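Local coordinates for protein TetR-family transcriptional regulator (Streptomyces coelicolor, PDB 2G7L) that probably acts as a TetR-family transcriptional regulator, binding DNA through an N-terminal helix-turn-helix domain and pairing as a dimer through its helical C-terminal domain, at residues A[98-101]-A[102-106]; A[122-125]-A[126-130]; A[205-208]-A[209-213]. All coordinates share one frame; numbering follows the deposited sequence. Where two conformers were deposited one is given.

Contact 1: residues A[98-101]-A[102-106]; sequences TSYT and LVLFA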
loop_
_atom_site.group_PDB
_atom_site.type_symbol
_atom_site.label_atom_id
_atom_site.label_comp_id
_atom_site.label_asym_id
_atom_site.label_seq_id
_atom_site.Cartn_x
_atom_site.Cartn_y
_atom_site.Cartn_z
ATOM N N THR A 98 -10.604 -12.073 1.050
ATOM C CA THR A 98 -9.766 -12.846 1.965
ATOM C C THR A 98 -8.817 -13.811 1.256
ATOM O O THR A 98 -7.617 -13.864 1.582
ATOM C CB THR A 98 -10.658 -13.574 3.020
ATOM O OG1 THR A 98 -11.374 -12.575 3.725
ATOM C CG2 THR A 98 -9.867 -14.382 4.025
ATOM N N SER A 99 -9.317 -14.574 0.293
ATOM C CA SER A 99 -8.434 -15.492 -0.394
ATOM C C SER A 99 -7.458 -14.760 -1.263
ATOM O O SER A 99 -6.315 -15.165 -1.287
ATOM C CB SER A 99 -9.170 -16.656 -1.101
ATOM O OG SER A 99 -10.227 -16.236 -1.928
ATOM N N TYR A 100 -7.841 -13.660 -1.916
ATOM C CA TYR A 100 -6.832 -12.791 -2.535
ATOM C C TYR A 100 -5.758 -12.417 -1.537
ATOM O O TYR A 100 -4.559 -12.636 -1.778
ATOM C CB TYR A 100 -7.479 -11.559 -3.114
ATOM C CG TYR A 100 -6.535 -10.495 -3.625
ATOM C CD1 TYR A 100 -5.894 -10.644 -4.858
ATOM C CD2 TYR A 100 -6.331 -9.279 -2.914
ATOM C CE1 TYR A 100 -5.049 -9.663 -5.374
ATOM C CE2 TYR A 100 -5.502 -8.273 -3.445
ATOM C CZ TYR A 100 -4.860 -8.481 -4.668
ATOM O OH TYR A 100 -4.038 -7.533 -5.219
ATOM N N THR A 101 -6.173 -11.912 -0.372
ATOM C CA THR A 101 -5.251 -11.482 0.682
ATOM C C THR A 101 -4.321 -12.610 1.175
ATOM O O THR A 101 -3.144 -12.383 1.403
ATOM C CB THR A 101 -6.021 -10.853 1.896
ATOM O OG1 THR A 101 -6.761 -9.719 1.439
ATOM C CG2 THR A 101 -5.058 -10.363 2.950
ATOM N N LEU A 102 -4.875 -13.806 1.344
ATOM C CA LEU A 102 -4.091 -14.962 1.769
ATOM C C LEU A 102 -3.035 -15.352 0.728
ATOM O O LEU A 102 -1.958 -15.749 1.101
ATOM C CB LEU A 102 -5.021 -16.152 2.050
ATOM C CG LEU A 102 -5.776 -16.001 3.383
ATOM C CD1 LEU A 102 -6.995 -16.900 3.398
ATOM C CD2 LEU A 102 -4.887 -16.223 4.615
ATOM N N VAL A 103 -3.312 -15.203 -0.560
ATOM C CA VAL A 103 -2.186 -15.377 -1.503
ATOM C C VAL A 103 -1.120 -14.302 -1.369
ATOM O O VAL A 103 0.042 -14.606 -1.363
ATOM C CB VAL A 103 -2.540 -15.828 -2.992
ATOM C CG1 VAL A 103 -4.021 -15.856 -3.314
ATOM C CG2 VAL A 103 -1.653 -15.195 -4.100
ATOM N N LEU A 104 -1.520 -13.063 -1.152
ATOM C CA LEU A 104 -0.549 -11.984 -0.907
ATOM C C LEU A 104 0.269 -12.189 0.361
ATOM O O LEU A 104 1.451 -11.924 0.358
ATOM C CB LEU A 104 -1.260 -10.641 -0.884
ATOM C CG LEU A 104 -1.403 -9.744 -2.135
ATOM C CD1 LEU A 104 -1.219 -10.435 -3.429
ATOM C CD2 LEU A 104 -2.646 -8.937 -2.160
ATOM N N PHE A 105 -0.348 -12.654 1.441
ATOM C CA PHE A 105 0.372 -12.879 2.708
ATOM C C PHE A 105 1.429 -13.969 2.536
ATOM O O PHE A 105 2.457 -13.923 3.185
ATOM C CB PHE A 105 -0.591 -13.309 3.834
ATOM C CG PHE A 105 -1.221 -12.138 4.638
ATOM C CD1 PHE A 105 -1.761 -11.021 3.994
ATOM C CD2 PHE A 105 -1.286 -12.193 6.030
ATOM C CE1 PHE A 105 -2.368 -9.925 4.739
ATOM C CE2 PHE A 105 -1.906 -11.137 6.773
ATOM C CZ PHE A 105 -2.433 -9.992 6.106
ATOM N N ALA A 106 1.168 -14.953 1.673
ATOM C CA ALA A 106 2.171 -15.977 1.295
ATOM C C ALA A 106 3.324 -15.373 0.488
ATOM O O ALA A 106 4.437 -15.867 0.558
ATOM C CB ALA A 106 1.507 -17.140 0.533
#
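Leu102 N and Phe105 N make the shortest backbone bonds here, each donating over 2.8 Å, the first to Thr98 O and the second to Thr101 O. Between them Val103 N reaches Ser99 O and Leu104 N reaches Tyr100 O, so four consecutive i to i+4 bonds carry the helix through its last turns. The threonine hydroxyls stay with the preceding turn: Thr98 OG1 bonds Arg94 O and Thr101 OG1 bonds Leu97 O. That leaves the methyl groups to meet the following residues. With CG2 of Thr101 anti to the backbone N (its OG1 at chi1 -60°), the methyl runs alongside the Phe105 ring and touches CE1 at 3.3 Å. Phe105 CD1 also lies 3.2 Å from Thr101 O, which approaches the ring obliquely. One turn earlier the same side-by-side pairing is looser, Thr98 CG2 standing 3.9 Å from Leu102 CD1. On another flank of the helix, Leu104 lays its CD2 methyl over one face of the Tyr100 ring, 3.2 Å from CE2 and displaced toward the hydroxyl end. Tyr100 has its ring swung out at chi1 172°, and a hydrogen bond between its OH and Thr157 OG1 holds the far end. These residues belong to helix 89-106 of the TetR-like C-terminal domain. Tyr100, Thr101, Leu104 and Phe105 pack on helix 142-161, Thr101 and Phe105 also meet helix 206-223, and Val103 and Leu104 rest on Leu71 of helix 63-74.

Contact 2: residues A[122-125]-A[126-130]; sequences ENYL and RLVER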
loop_
_atom_site.group_PDB
_atom_site.type_symbol
_atom_site.label_atom_id
_atom_site.label_comp_id
_atom_site.label_asym_id
_atom_site.label_seq_id
_atom_site.Cartn_x
_atom_site.Cartn_y
_atom_site.Cartn_z
ATOM N N GLU A 122 -5.287 -12.972 -17.157
ATOM C CA GLU A 122 -6.666 -13.468 -17.103
ATOM C C GLU A 122 -7.241 -13.663 -15.705
ATOM O O GLU A 122 -8.434 -13.422 -15.480
ATOM C CB GLU A 122 -6.878 -14.768 -17.928
ATOM C CG GLU A 122 -8.392 -15.008 -18.235
ATOM C CD GLU A 122 -9.180 -13.688 -18.550
ATOM O OE1 GLU A 122 -8.948 -13.081 -19.631
ATOM O OE2 GLU A 122 -10.042 -13.267 -17.722
ATOM N N ASN A 123 -6.405 -14.136 -14.794
ATOM C CA ASN A 123 -6.836 -14.445 -13.456
ATOM C C ASN A 123 -7.202 -13.164 -12.664
ATOM O O ASN A 123 -8.109 -13.188 -11.818
ATOM C CB ASN A 123 -5.760 -15.234 -12.739
ATOM C CG ASN A 123 -5.578 -16.669 -13.326
ATOM O OD1 ASN A 123 -6.557 -17.328 -13.662
ATOM N ND2 ASN A 123 -4.337 -17.156 -13.373
ATOM N N TYR A 124 -6.508 -12.062 -12.964
ATOM C CA TYR A 124 -6.702 -10.805 -12.256
ATOM C C TYR A 124 -7.948 -10.178 -12.821
ATOM O O TYR A 124 -8.806 -9.729 -12.057
ATOM C CB TYR A 124 -5.503 -9.833 -12.378
ATOM C CG TYR A 124 -5.618 -8.598 -11.447
ATOM C CD1 TYR A 124 -5.452 -8.728 -10.075
ATOM C CD2 TYR A 124 -5.884 -7.343 -11.943
ATOM C CE1 TYR A 124 -5.546 -7.603 -9.194
ATOM C CE2 TYR A 124 -5.977 -6.203 -11.077
ATOM C CZ TYR A 124 -5.811 -6.364 -9.699
ATOM O OH TYR A 124 -5.885 -5.277 -8.789
ATOM N N LEU A 125 -8.055 -10.142 -14.146
ATOM C CA LEU A 125 -9.299 -9.719 -14.789
ATOM C C LEU A 125 -10.536 -10.522 -14.305
ATOM O O LEU A 125 -11.624 -9.964 -14.208
ATOM C CB LEU A 125 -9.156 -9.796 -16.328
ATOM C CG LEU A 125 -8.814 -8.461 -17.001
ATOM C CD1 LEU A 125 -7.571 -7.831 -16.358
ATOM C CD2 LEU A 125 -8.596 -8.728 -18.483
ATOM N N ARG A 126 -10.357 -11.808 -13.998
ATOM C CA ARG A 126 -11.424 -12.608 -13.413
ATOM C C ARG A 126 -11.748 -12.274 -11.953
ATOM O O ARG A 126 -12.925 -12.274 -11.549
ATOM C CB ARG A 126 -11.147 -14.123 -13.531
ATOM C CG ARG A 126 -11.512 -14.695 -14.959
ATOM C CD ARG A 126 -11.288 -16.225 -15.011
ATOM N NE ARG A 126 -10.321 -16.673 -14.001
ATOM C CZ ARG A 126 -10.593 -17.468 -12.958
ATOM N NH1 ARG A 126 -11.839 -17.933 -12.775
ATOM N NH2 ARG A 126 -9.609 -17.792 -12.090
ATOM N N LEU A 127 -10.695 -12.089 -11.148
ATOM C CA LEU A 127 -10.850 -11.496 -9.817
ATOM C C LEU A 127 -11.572 -10.189 -9.887
ATOM O O LEU A 127 -12.539 -10.028 -9.186
ATOM C CB LEU A 127 -9.508 -11.287 -9.124
ATOM C CG LEU A 127 -9.573 -10.661 -7.713
ATOM C CD1 LEU A 127 -9.960 -11.719 -6.673
ATOM C CD2 LEU A 127 -8.138 -10.166 -7.431
ATOM N N VAL A 128 -11.138 -9.249 -10.707
ATOM C CA VAL A 128 -11.836 -7.977 -10.745
ATOM C C VAL A 128 -13.296 -8.073 -11.184
ATOM O O VAL A 128 -14.151 -7.443 -10.562
ATOM C CB VAL A 128 -11.022 -6.663 -11.269
ATOM C CG1 VAL A 128 -9.494 -6.832 -11.425
ATOM C CG2 VAL A 128 -11.771 -5.718 -12.277
ATOM N N GLU A 129 -13.572 -8.900 -12.215
ATOM C CA GLU A 129 -14.942 -9.084 -12.737
ATOM C C GLU A 129 -15.856 -9.538 -11.583
ATOM O O GLU A 129 -16.915 -9.026 -11.392
ATOM C CB GLU A 129 -14.908 -10.147 -13.890
ATOM C CG GLU A 129 -16.269 -10.666 -14.283
ATOM C CD GLU A 129 -17.002 -9.652 -15.084
ATOM O OE1 GLU A 129 -16.314 -8.690 -15.504
ATOM O OE2 GLU A 129 -18.265 -9.795 -15.277
ATOM N N ARG A 130 -15.407 -10.508 -10.821
ATOM C CA ARG A 130 -16.136 -11.073 -9.746
ATOM C C ARG A 130 -16.337 -10.105 -8.550
ATOM O O ARG A 130 -17.362 -10.134 -7.877
ATOM C CB ARG A 130 -15.332 -12.271 -9.252
ATOM C CG ARG A 130 -15.971 -13.030 -8.054
ATOM C CD ARG A 130 -17.400 -13.592 -8.445
ATOM N NE ARG A 130 -17.917 -14.442 -7.368
ATOM C CZ ARG A 130 -19.212 -14.714 -7.179
ATOM N NH1 ARG A 130 -20.154 -14.179 -7.984
ATOM N NH2 ARG A 130 -19.545 -15.481 -6.151
#
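Glu122, at the start of helix 122-136, accepts from Arg126 N through its carbonyl O, at 2.9 Å. In the conformer described, one of two for Glu122, OE2 comes 3.4 Å from Arg126 CG; this side-chain approach is tentative. Asn123 takes Leu127 N on its carbonyl and lies alongside Arg126. Its OD1 sits at the guanidinium edge and accepts a weak bond from NH2 at 3.5 Å, with the amide and guanidinium planes 77° apart, while ND2 donates to Asp72 O. Tyr124 O receives a short, straight bond from Val128 N, 2.7 Å and 170° at the hydrogen. With the Tyr124 ring anti to the backbone N (chi1 -171°), Val128 CG1 comes over one face in a CH-pi contact, 3.9 Å from the centroid, and Leu127 CD2 approaches the ring obliquely. Leu125 O accepts from Glu129 N; the carboxylate of Glu129 accepts from Ala193 N and Ile194 N of the second subunit. Replacing Arg126 by alanine is likely to leave Asn123 OD1 without its weak guanidinium donor and to open a gap beside the Asn123 amide. The chemistry is thus divided, with a loosely tethered polar flank at Arg126 and an aromatic-aliphatic one at Tyr124, while Glu129 ties the helix to the dimer partner.

Contact 3: residues A[205-208]-A[209-213]; sequences SAHD and RLRWS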
loop_
_atom_site.group_PDB
_atom_site.type_symbol
_atom_site.label_atom_id
_atom_site.label_comp_id
_atom_site.label_asym_id
_atom_site.label_seq_id
_atom_site.Cartn_x
_atom_site.Cartn_y
_atom_site.Cartn_z
ATOM N N SER A 205 -4.851 -8.289 15.743
ATOM C CA SER A 205 -4.221 -9.118 14.698
ATOM C C SER A 205 -4.378 -8.464 13.338
ATOM O O SER A 205 -5.244 -7.626 13.160
ATOM C CB SER A 205 -4.866 -10.499 14.676
ATOM O OG SER A 205 -6.270 -10.486 14.330
ATOM N N ALA A 206 -3.535 -8.833 12.373
ATOM C CA ALA A 206 -3.691 -8.332 10.989
ATOM C C ALA A 206 -5.038 -8.766 10.403
ATOM O O ALA A 206 -5.596 -8.075 9.533
ATOM C CB ALA A 206 -2.525 -8.810 10.095
ATOM N N HIS A 207 -5.505 -9.926 10.881
ATOM C CA HIS A 207 -6.843 -10.496 10.635
ATOM C C HIS A 207 -7.987 -9.637 11.193
ATOM O O HIS A 207 -9.024 -9.411 10.517
ATOM C CB HIS A 207 -6.946 -11.904 11.285
ATOM C CG HIS A 207 -8.363 -12.419 11.435
ATOM N ND1 HIS A 207 -9.082 -12.970 10.384
ATOM C CD2 HIS A 207 -9.185 -12.472 12.517
ATOM C CE1 HIS A 207 -10.281 -13.337 10.815
ATOM N NE2 HIS A 207 -10.373 -13.040 12.103
ATOM N N ASP A 208 -7.802 -9.196 12.439
ATOM C CA ASP A 208 -8.778 -8.303 13.111
ATOM C C ASP A 208 -8.864 -6.991 12.328
ATOM O O ASP A 208 -9.925 -6.562 11.999
ATOM C CB ASP A 208 -8.374 -8.059 14.552
ATOM C CG ASP A 208 -8.650 -9.258 15.460
ATOM O OD1 ASP A 208 -9.648 -10.033 15.234
ATOM O OD2 ASP A 208 -7.857 -9.399 16.438
ATOM N N ARG A 209 -7.724 -6.424 11.960
ATOM C CA ARG A 209 -7.675 -5.142 11.284
ATOM C C ARG A 209 -8.282 -5.233 9.908
ATOM O O ARG A 209 -8.903 -4.315 9.432
ATOM C CB ARG A 209 -6.220 -4.656 11.215
ATOM C CG ARG A 209 -5.539 -4.422 12.632
ATOM C CD ARG A 209 -5.967 -3.098 13.169
ATOM N NE ARG A 209 -5.212 -2.651 14.335
ATOM C CZ ARG A 209 -4.661 -1.456 14.431
ATOM N NH1 ARG A 209 -3.963 -1.168 15.519
ATOM N NH2 ARG A 209 -4.794 -0.554 13.432
ATOM N N LEU A 210 -8.065 -6.363 9.240
ATOM C CA LEU A 210 -8.602 -6.610 7.904
ATOM C C LEU A 210 -10.088 -6.912 7.974
ATOM O O LEU A 210 -10.806 -6.558 7.065
ATOM C CB LEU A 210 -7.855 -7.824 7.254
ATOM C CG LEU A 210 -6.526 -7.642 6.483
ATOM C CD1 LEU A 210 -5.941 -9.010 6.226
ATOM C CD2 LEU A 210 -6.712 -6.834 5.133
ATOM N N ARG A 211 -10.567 -7.570 9.023
ATOM C CA ARG A 211 -12.065 -7.754 9.169
ATOM C C ARG A 211 -12.714 -6.389 9.270
ATOM O O ARG A 211 -13.677 -6.063 8.581
ATOM C CB ARG A 211 -12.469 -8.579 10.417
ATOM C CG ARG A 211 -12.563 -10.123 10.246
ATOM C CD ARG A 211 -13.381 -10.813 11.363
ATOM N NE ARG A 211 -14.815 -10.457 11.330
ATOM C CZ ARG A 211 -15.724 -11.023 10.515
ATOM N NH1 ARG A 211 -15.370 -11.986 9.646
ATOM N NH2 ARG A 211 -16.995 -10.625 10.555
ATOM N N TRP A 212 -12.124 -5.559 10.120
ATOM C CA TRP A 212 -12.591 -4.173 10.270
ATOM C C TRP A 212 -12.432 -3.321 9.006
ATOM O O TRP A 212 -13.364 -2.660 8.625
ATOM C CB TRP A 212 -11.879 -3.491 11.483
ATOM C CG TRP A 212 -12.481 -2.174 11.820
ATOM C CD1 TRP A 212 -13.720 -1.961 12.352
ATOM C CD2 TRP A 212 -11.899 -0.867 11.615
ATOM N NE1 TRP A 212 -13.950 -0.628 12.493
ATOM C CE2 TRP A 212 -12.856 0.079 12.072
ATOM C CE3 TRP A 212 -10.666 -0.407 11.092
ATOM C CZ2 TRP A 212 -12.638 1.458 12.028
ATOM C CZ3 TRP A 212 -10.460 0.958 11.003
ATOM C CH2 TRP A 212 -11.432 1.886 11.511
ATOM N N SER A 213 -11.275 -3.268 8.327
ATOM C CA SER A 213 -11.306 -2.304 7.201
ATOM C C SER A 213 -12.181 -2.718 5.998
ATOM O O SER A 213 -12.660 -1.874 5.173
ATOM C CB SER A 213 -9.908 -1.924 6.753
ATOM O OG SER A 213 -9.284 -3.020 6.199
#
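His207 and Arg211, one helical turn apart, lie side by side, and the aliphatic part of the arginine does the touching. Arg211 CG comes over one face of the imidazole, while CD approaches NE2 to 3.8 Å. The ring and guanidinium planes stand 44° apart, and the bend at chi3 (67°) carries the charged end away, with NE 5.2 Å from His207 NE2; the pair is therefore a van der Waals contact with a methylene stem. Beneath it, Arg211 N donates to His207 O over 2.8 Å. On the neighbouring flank Leu210 stands beside the carbonyl of Ala206, its CG 3.2 Å from that oxygen, which also accepts from Leu210 N. Trp212 N completes the turn with a nearly straight bond to Asp208 O, 173° at the hydrogen. The start of helix 206-223 is set by a capping box: Ser205, the N-cap residue, accepts from Asp208 N at OG (2.8 Å), and Ser205 N in turn donates to Asp208 OD2 (3.3 Å), reaching that oxygen on its anti side and somewhat out of the carboxylate plane. These reciprocal bonds satisfy backbone N-H groups that have no preceding turn to receive them. Arg209 N bonds Ser205 O, and the Arg209 side chain, bent at chi2, passes close to that oxygen before leading away. There NE and NH1 are held by Ala203 O and Leu201 O, and NH2 forms a salt bridge with Asp150 of the second subunit, whose Trp147 adds a cation-pi contact. Farther along, Trp212 NE1 donates to Thr224 O of the same partner subunit, while Arg94 NH1 bonds Arg211 O from within the chain.

In the fold
Contact 1 lies between the other two and touches both. Toward contact 2, Tyr100 CD1 packs on Leu127 CD2 at 3.4 Å, joining helix 89-106 to helix 122-136. Toward contact 3, Leu210 CD1 meets Phe105 CZ at 3.6 Å and Thr101 CG2 at 3.7 Å, tying the same helix to the start of helix 206-223. Contacts 2 and 3 do not touch, their centres about 24 Å apart and their nearest atoms about 13 Å, yet both reach the second subunit, which contact 1 does not. Within the C-terminal domain, contact 1 thus belongs to the packing between two dimer-facing helices.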